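Local atomic coordinates of SusD superfamily protein (Bacteroides fragilis, PDB entry 3L22), a protein that belongs to the SusD family of outer-membrane proteins and probably binds sugars at the bacterial cell surface. Residues P289-A294 with Q354-S359; G53-N58 with E384-F389. All coordinates share one frame; numbering follows the deposited sequence.

Interaction 1: P289-A294 with Q354-S359; sequences PDYSLA and QVRGRS
Arg356 reaches from helix 345-359 into the loop 289-294, and its guanidinium lies beside the Tyr291 ring and the Leu293 methyl CD1. The arginine makes every contact between the two segments. Its side chain is extended from CG to NE. CG lies opposite the backbone N (chi1 -178°), and the straight chain carries the charged group clear of the helix.

The loop receives it with a backbone carbonyl. NH2 of Arg356 donates to Asp290 O at 3.0 Å, and the N-H...O angle is 164°. The oxygen sits in the guanidinium plane, and the nitrogen meets a lone pair in the plane of the carbonyl. NH1 adds a weak bond to the same Asp290 O at 3.4 Å. One carbonyl therefore takes two N-H groups of unequal strength.

Two carbon atoms of the loop also lie against the guanidinium. Tyr291 CE1 approaches Arg356 NH1 to 3.3 Å. The ring and guanidinium planes are 66° apart, so the two groups are not stacked. Leu293 CD1 comes within 3.7 Å of Arg356 NH2, its side chain crossing the arginine at about a right angle.

The carboxylate of Asp290 does not join in: its OD2 is 5.1 Å from Arg356 NH2. At their nearest atoms the Asp290 side chain and a bound zinc ion are about 3 Å apart; Asp290 is a zinc-binding residue. Elsewhere the arginine has acidic partners. NE forms a salt bridge with Asp365 OD2, and NH1 forms one with Glu384 of helix 374-388. These carboxylates probably offset the charge of the buried arginine and fix the rotation of its guanidinium.

Arg356 of helix 345-359 thus binds the backbone carbonyl of the zinc-binding Asp290, in the 3-10 segment 289-290, within the SusD family region.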
loop_
_atom_site.group_PDB
_atom_site.type_symbol
_atom_site.label_atom_id
_atom_site.label_comp_id
_atom_site.label_asym_id
_atom_site.label_seq_id
_atom_site.Cartn_x
_atom_site.Cartn_y
_atom_site.Cartn_z
ATOM N N PRO A 289 9.808 12.993 -20.493
ATOM C CA PRO A 289 10.721 14.102 -20.159
ATOM C C PRO A 289 10.317 15.035 -18.989
ATOM O O PRO A 289 11.220 15.411 -18.230
ATOM C CB PRO A 289 10.887 14.832 -21.495
ATOM C CG PRO A 289 10.829 13.725 -22.513
ATOM C CD PRO A 289 9.776 12.759 -21.960
ATOM N N ASP A 290 9.035 15.296 -18.743
ATOM C CA ASP A 290 8.645 16.080 -17.572
ATOM C C ASP A 290 8.792 15.375 -16.216
ATOM O O ASP A 290 8.672 16.000 -15.173
ATOM C CB ASP A 290 7.225 16.601 -17.721
ATOM C CG ASP A 290 7.083 17.650 -18.854
ATOM O OD1 ASP A 290 8.051 17.944 -19.593
ATOM O OD2 ASP A 290 5.969 18.204 -18.961
ATOM N N TYR A 291 9.051 14.076 -16.229
ATOM C CA TYR A 291 9.166 13.298 -15.037
ATOM C C TYR A 291 10.534 12.635 -14.991
ATOM O O TYR A 291 10.714 11.648 -14.323
ATOM C CB TYR A 291 7.965 12.316 -14.980
ATOM C CG TYR A 291 6.680 13.117 -14.993
ATOM C CD1 TYR A 291 6.140 13.627 -13.837
ATOM C CD2 TYR A 291 6.061 13.442 -16.208
ATOM C CE1 TYR A 291 5.009 14.450 -13.878
ATOM C CE2 TYR A 291 4.931 14.236 -16.266
ATOM C CZ TYR A 291 4.410 14.739 -15.089
ATOM O OH TYR A 291 3.293 15.519 -15.158
ATOM N N SER A 292 11.502 13.204 -15.720
ATOM C CA SER A 292 12.882 12.794 -15.619
ATOM C C SER A 292 13.825 13.972 -15.727
ATOM O O SER A 292 14.937 13.827 -16.162
ATOM C CB SER A 292 13.193 11.744 -16.683
ATOM O OG SER A 292 12.901 12.228 -17.961
ATOM N N LEU A 293 13.414 15.126 -15.234
ATOM C CA LEU A 293 14.224 16.329 -15.340
ATOM C C LEU A 293 15.492 16.194 -14.485
ATOM O O LEU A 293 15.442 15.755 -13.330
ATOM C CB LEU A 293 13.404 17.530 -14.882
ATOM C CG LEU A 293 12.193 17.887 -15.732
ATOM C CD1 LEU A 293 11.269 18.843 -14.928
ATOM C CD2 LEU A 293 12.631 18.455 -17.096
ATOM N N ALA A 294 16.628 16.545 -15.065
ATOM C CA ALA A 294 17.918 16.375 -14.429
ATOM C C ALA A 294 18.006 17.118 -13.079
ATOM O O ALA A 294 18.743 16.690 -12.174
ATOM C CB ALA A 294 19.100 16.841 -15.430
ATOM N N GLN A 354 1.893 21.913 -4.822
ATOM C CA GLN A 354 2.632 21.707 -3.586
ATOM C C GLN A 354 3.606 20.552 -3.695
ATOM O O GLN A 354 4.767 20.670 -3.290
ATOM C CB GLN A 354 1.729 21.392 -2.388
ATOM C CG GLN A 354 0.939 22.515 -1.868
ATOM C CD GLN A 354 0.188 22.131 -0.595
ATOM O OE1 GLN A 354 0.796 21.732 0.414
ATOM N NE2 GLN A 354 -1.131 22.248 -0.641
ATOM N N VAL A 355 3.132 19.436 -4.231
ATOM C CA VAL A 355 3.968 18.245 -4.290
ATOM C C VAL A 355 5.062 18.411 -5.342
ATOM O O VAL A 355 6.236 18.186 -5.030
ATOM C CB VAL A 355 3.152 16.978 -4.524
ATOM C CG1 VAL A 355 4.078 15.745 -4.720
ATOM C CG2 VAL A 355 2.158 16.766 -3.332
ATOM N N ARG A 356 4.694 18.826 -6.556
ATOM C CA ARG A 356 5.695 18.937 -7.618
ATOM C C ARG A 356 6.733 20.004 -7.278
ATOM O O ARG A 356 7.923 19.806 -7.503
ATOM C CB ARG A 356 5.039 19.236 -8.969
ATOM C CG ARG A 356 6.009 19.312 -10.163
ATOM C CD ARG A 356 5.289 19.424 -11.507
ATOM N NE ARG A 356 6.233 19.498 -12.625
ATOM C CZ ARG A 356 6.819 18.451 -13.211
ATOM N NH1 ARG A 356 6.551 17.210 -12.850
ATOM N NH2 ARG A 356 7.678 18.645 -14.201
ATOM N N GLY A 357 6.276 21.142 -6.762
ATOM C CA GLY A 357 7.165 22.236 -6.347
ATOM C C GLY A 357 8.166 21.889 -5.266
ATOM O O GLY A 357 9.208 22.526 -5.155
ATOM N N ARG A 358 7.860 20.887 -4.448
ATOM C CA ARG A 358 8.840 20.405 -3.486
ATOM C C ARG A 358 10.101 19.855 -4.177
ATOM O O ARG A 358 11.222 20.048 -3.661
ATOM C CB ARG A 358 8.212 19.453 -2.483
ATOM C CG ARG A 358 9.155 19.011 -1.341
ATOM C CD ARG A 358 9.816 17.689 -1.583
ATOM N NE ARG A 358 8.909 16.549 -1.665
ATOM C CZ ARG A 358 8.534 15.768 -0.648
ATOM N NH1 ARG A 358 8.936 16.010 0.599
ATOM N NH2 ARG A 358 7.734 14.723 -0.876
ATOM N N SER A 359 9.923 19.227 -5.350
ATOM C CA SER A 359 11.024 18.578 -6.053
ATOM C C SER A 359 11.520 19.278 -7.335
ATOM O O SER A 359 12.653 19.034 -7.762
ATOM C CB SER A 359 10.618 17.138 -6.380
ATOM O OG SER A 359 10.453 16.368 -5.193
#

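Interaction 2: G53-N58 with E384-F389; sequences GDDVIN and EKRLEF. With EDO (1,2-ethanediol), chain B.
The Arg386 guanidinium has the Asp54 carboxylate over one face and the Asp55 carboxylate at its edge. Asp54 OD2 stands 3.4 Å above the guanidinium plane, shifted toward the rim. The two planes are 24° apart. Asp54 OD1 lies 3.3 Å from Arg386 NH2 but well off the guanidinium plane: a salt bridge of charge, not a hydrogen bond. OD1 also forms a salt bridge with Arg395 NE.

Asp55 is gripped side-on, with its carboxylate nearly coplanar with the guanidinium. Arg386 NH2 donates to Asp55 OD1 at 2.7 Å. NE reaches the syn lone pair of the same OD1 at 3.0 Å in a bent bond (135°), and it makes a weak bond to Asp55 OD2 at 3.2 Å. OD1 thus takes both N-H groups. A bend at chi3 (71°) turns the edge with NE and NH2 to this carboxylate.

Water 1 links Asp55 to the helix backbone. It donates to Asp55 OD2 at 2.6 Å and to Arg386 O at 2.8 Å. Asp55 thus holds both the side chain and, through water, the main chain of Arg386.

On the same helix, Lys385 NZ donates to a 1,2-ethanediol, probably from the crystallisation liquor, and forms salt bridges with Asp333 and Asp398.

Two carboxylates around one guanidinium form a salt-bridge network. The positive charge probably favours the ionised form of both aspartates, and the contact between the segments is chiefly electrostatic.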
loop_
_atom_site.group_PDB
_atom_site.type_symbol
_atom_site.label_atom_id
_atom_site.label_comp_id
_atom_site.label_asym_id
_atom_site.label_seq_id
_atom_site.Cartn_x
_atom_site.Cartn_y
_atom_site.Cartn_z
ATOM N N GLY A 53 2.845 -2.900 -11.433
ATOM C CA GLY A 53 2.923 -1.681 -12.185
ATOM C C GLY A 53 3.859 -1.654 -13.382
ATOM O O GLY A 53 4.387 -2.681 -13.808
ATOM N N ASP A 54 4.073 -0.443 -13.881
ATOM C CA ASP A 54 4.687 -0.187 -15.155
ATOM C C ASP A 54 5.839 0.839 -15.069
ATOM O O ASP A 54 6.331 1.336 -16.095
ATOM C CB ASP A 54 3.596 0.318 -16.114
ATOM C CG ASP A 54 2.901 1.596 -15.599
ATOM O OD1 ASP A 54 3.277 2.111 -14.520
ATOM O OD2 ASP A 54 1.950 2.074 -16.253
ATOM N N ASP A 55 6.297 1.106 -13.853
ATOM C CA ASP A 55 7.345 2.100 -13.618
ATOM C C ASP A 55 8.700 1.508 -13.255
ATOM O O ASP A 55 9.716 2.194 -13.366
ATOM C CB ASP A 55 6.855 3.067 -12.568
ATOM C CG ASP A 55 5.726 3.947 -13.097
ATOM O OD1 ASP A 55 5.752 4.307 -14.320
ATOM O OD2 ASP A 55 4.824 4.293 -12.306
ATOM N N VAL A 56 8.689 0.263 -12.785
ATOM C CA VAL A 56 9.886 -0.552 -12.583
ATOM C C VAL A 56 9.745 -1.772 -13.463
ATOM O O VAL A 56 8.632 -2.035 -13.941
ATOM C CB VAL A 56 10.070 -0.931 -11.084
ATOM C CG1 VAL A 56 10.475 0.323 -10.297
ATOM C CG2 VAL A 56 8.822 -1.612 -10.471
ATOM N N ILE A 57 10.877 -2.458 -13.715
ATOM C CA ILE A 57 10.886 -3.734 -14.415
ATOM C C ILE A 57 11.587 -4.774 -13.591
ATOM O O ILE A 57 12.528 -4.469 -12.890
ATOM C CB ILE A 57 11.580 -3.685 -15.802
ATOM C CG1 ILE A 57 13.003 -3.067 -15.715
ATOM C CG2 ILE A 57 10.693 -2.951 -16.734
ATOM C CD1 ILE A 57 13.842 -3.185 -17.017
ATOM N N ASN A 58 11.113 -6.008 -13.702
ATOM C CA ASN A 58 11.707 -7.148 -13.047
ATOM C C ASN A 58 12.456 -7.919 -14.128
ATOM O O ASN A 58 11.838 -8.442 -15.053
ATOM C CB ASN A 58 10.612 -8.018 -12.397
ATOM C CG ASN A 58 11.175 -9.139 -11.539
ATOM O OD1 ASN A 58 12.191 -9.771 -11.910
ATOM N ND2 ASN A 58 10.530 -9.392 -10.374
ATOM N N GLU A 384 2.583 12.569 -11.690
ATOM C CA GLU A 384 3.259 13.004 -10.468
ATOM C C GLU A 384 3.258 11.910 -9.390
ATOM O O GLU A 384 4.262 11.667 -8.721
ATOM C CB GLU A 384 2.636 14.294 -9.926
ATOM C CG GLU A 384 3.591 15.114 -9.030
ATOM C CD GLU A 384 4.754 15.759 -9.796
ATOM O OE1 GLU A 384 4.588 16.171 -10.978
ATOM O OE2 GLU A 384 5.825 15.909 -9.182
ATOM N N LYS A 385 2.125 11.242 -9.252
ATOM C CA LYS A 385 1.958 10.140 -8.311
ATOM C C LYS A 385 2.897 8.969 -8.698
ATOM O O LYS A 385 3.524 8.371 -7.845
ATOM C CB LYS A 385 0.488 9.711 -8.316
ATOM C CG LYS A 385 0.100 8.632 -7.306
ATOM C CD LYS A 385 -0.309 9.214 -5.984
ATOM C CE LYS A 385 -0.842 8.140 -5.008
ATOM N NZ LYS A 385 -2.140 7.618 -5.490
ATOM N N ARG A 386 3.048 8.705 -9.996
ATOM C CA ARG A 386 3.944 7.654 -10.475
ATOM C C ARG A 386 5.409 7.923 -10.096
ATOM O O ARG A 386 6.133 7.003 -9.639
ATOM C CB ARG A 386 3.787 7.491 -11.995
ATOM C CG ARG A 386 2.475 6.850 -12.399
ATOM C CD ARG A 386 2.273 6.855 -13.906
ATOM N NE ARG A 386 3.181 5.917 -14.556
ATOM C CZ ARG A 386 3.206 5.662 -15.859
ATOM N NH1 ARG A 386 2.387 6.295 -16.705
ATOM N NH2 ARG A 386 4.081 4.791 -16.333
ATOM N N LEU A 387 5.831 9.171 -10.242
ATOM C CA LEU A 387 7.210 9.561 -9.915
ATOM C C LEU A 387 7.414 9.682 -8.404
ATOM O O LEU A 387 8.359 9.129 -7.855
ATOM C CB LEU A 387 7.612 10.863 -10.635
ATOM C CG LEU A 387 9.010 11.439 -10.345
ATOM C CD1 LEU A 387 10.100 10.413 -10.705
ATOM C CD2 LEU A 387 9.256 12.757 -11.082
ATOM N N GLU A 388 6.520 10.372 -7.732
ATOM C CA GLU A 388 6.623 10.477 -6.281
ATOM C C GLU A 388 6.661 9.106 -5.585
ATOM O O GLU A 388 7.415 8.974 -4.637
ATOM C CB GLU A 388 5.489 11.326 -5.721
ATOM C CG GLU A 388 5.630 11.767 -4.247
ATOM C CD GLU A 388 6.691 12.832 -3.997
ATOM O OE1 GLU A 388 6.953 13.698 -4.880
ATOM O OE2 GLU A 388 7.263 12.797 -2.887
ATOM N N PHE A 389 5.863 8.122 -6.047
ATOM C CA PHE A 389 5.695 6.846 -5.365
ATOM C C PHE A 389 6.283 5.633 -6.067
ATOM O O PHE A 389 5.968 4.480 -5.744
ATOM C CB PHE A 389 4.218 6.684 -4.951
ATOM C CG PHE A 389 3.848 7.674 -3.936
ATOM C CD1 PHE A 389 4.317 7.530 -2.635
ATOM C CD2 PHE A 389 3.176 8.832 -4.280
ATOM C CE1 PHE A 389 4.040 8.502 -1.681
ATOM C CE2 PHE A 389 2.918 9.794 -3.340
ATOM C CZ PHE A 389 3.372 9.634 -2.049
HETATM C C1 EDO B . -3.801 5.639 -3.553
HETATM O O1 EDO B . -2.589 6.309 -3.285
HETATM C C2 EDO B . -3.618 4.131 -3.793
HETATM O O2 EDO B . -4.946 3.682 -4.210
HETATM O O HOH W 1 5.158 4.425 -9.713
#

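How the interactions relate
The centres of interactions 1 and 2 lie about 14 Å apart, to one side of the protein's middle. Along the chain the order is 53-58, 289-294, 354-359, 384-389, so the pair of interaction 1 falls between the two halves of interaction 2. Helices 345-359 and 374-388 are consecutive and bring the contacts together. Besides the bridge from Arg356 to Glu384, a salt bridge from Arg358 NH2 to Glu388 OE2, at 2.8 Å, joins them directly. Both segments of interaction 1 lie in the SusD family region. Interaction 2 joins that region to the N-terminal starch-binding family region, so helix 374-388 links parts of the chain that are far apart in sequence.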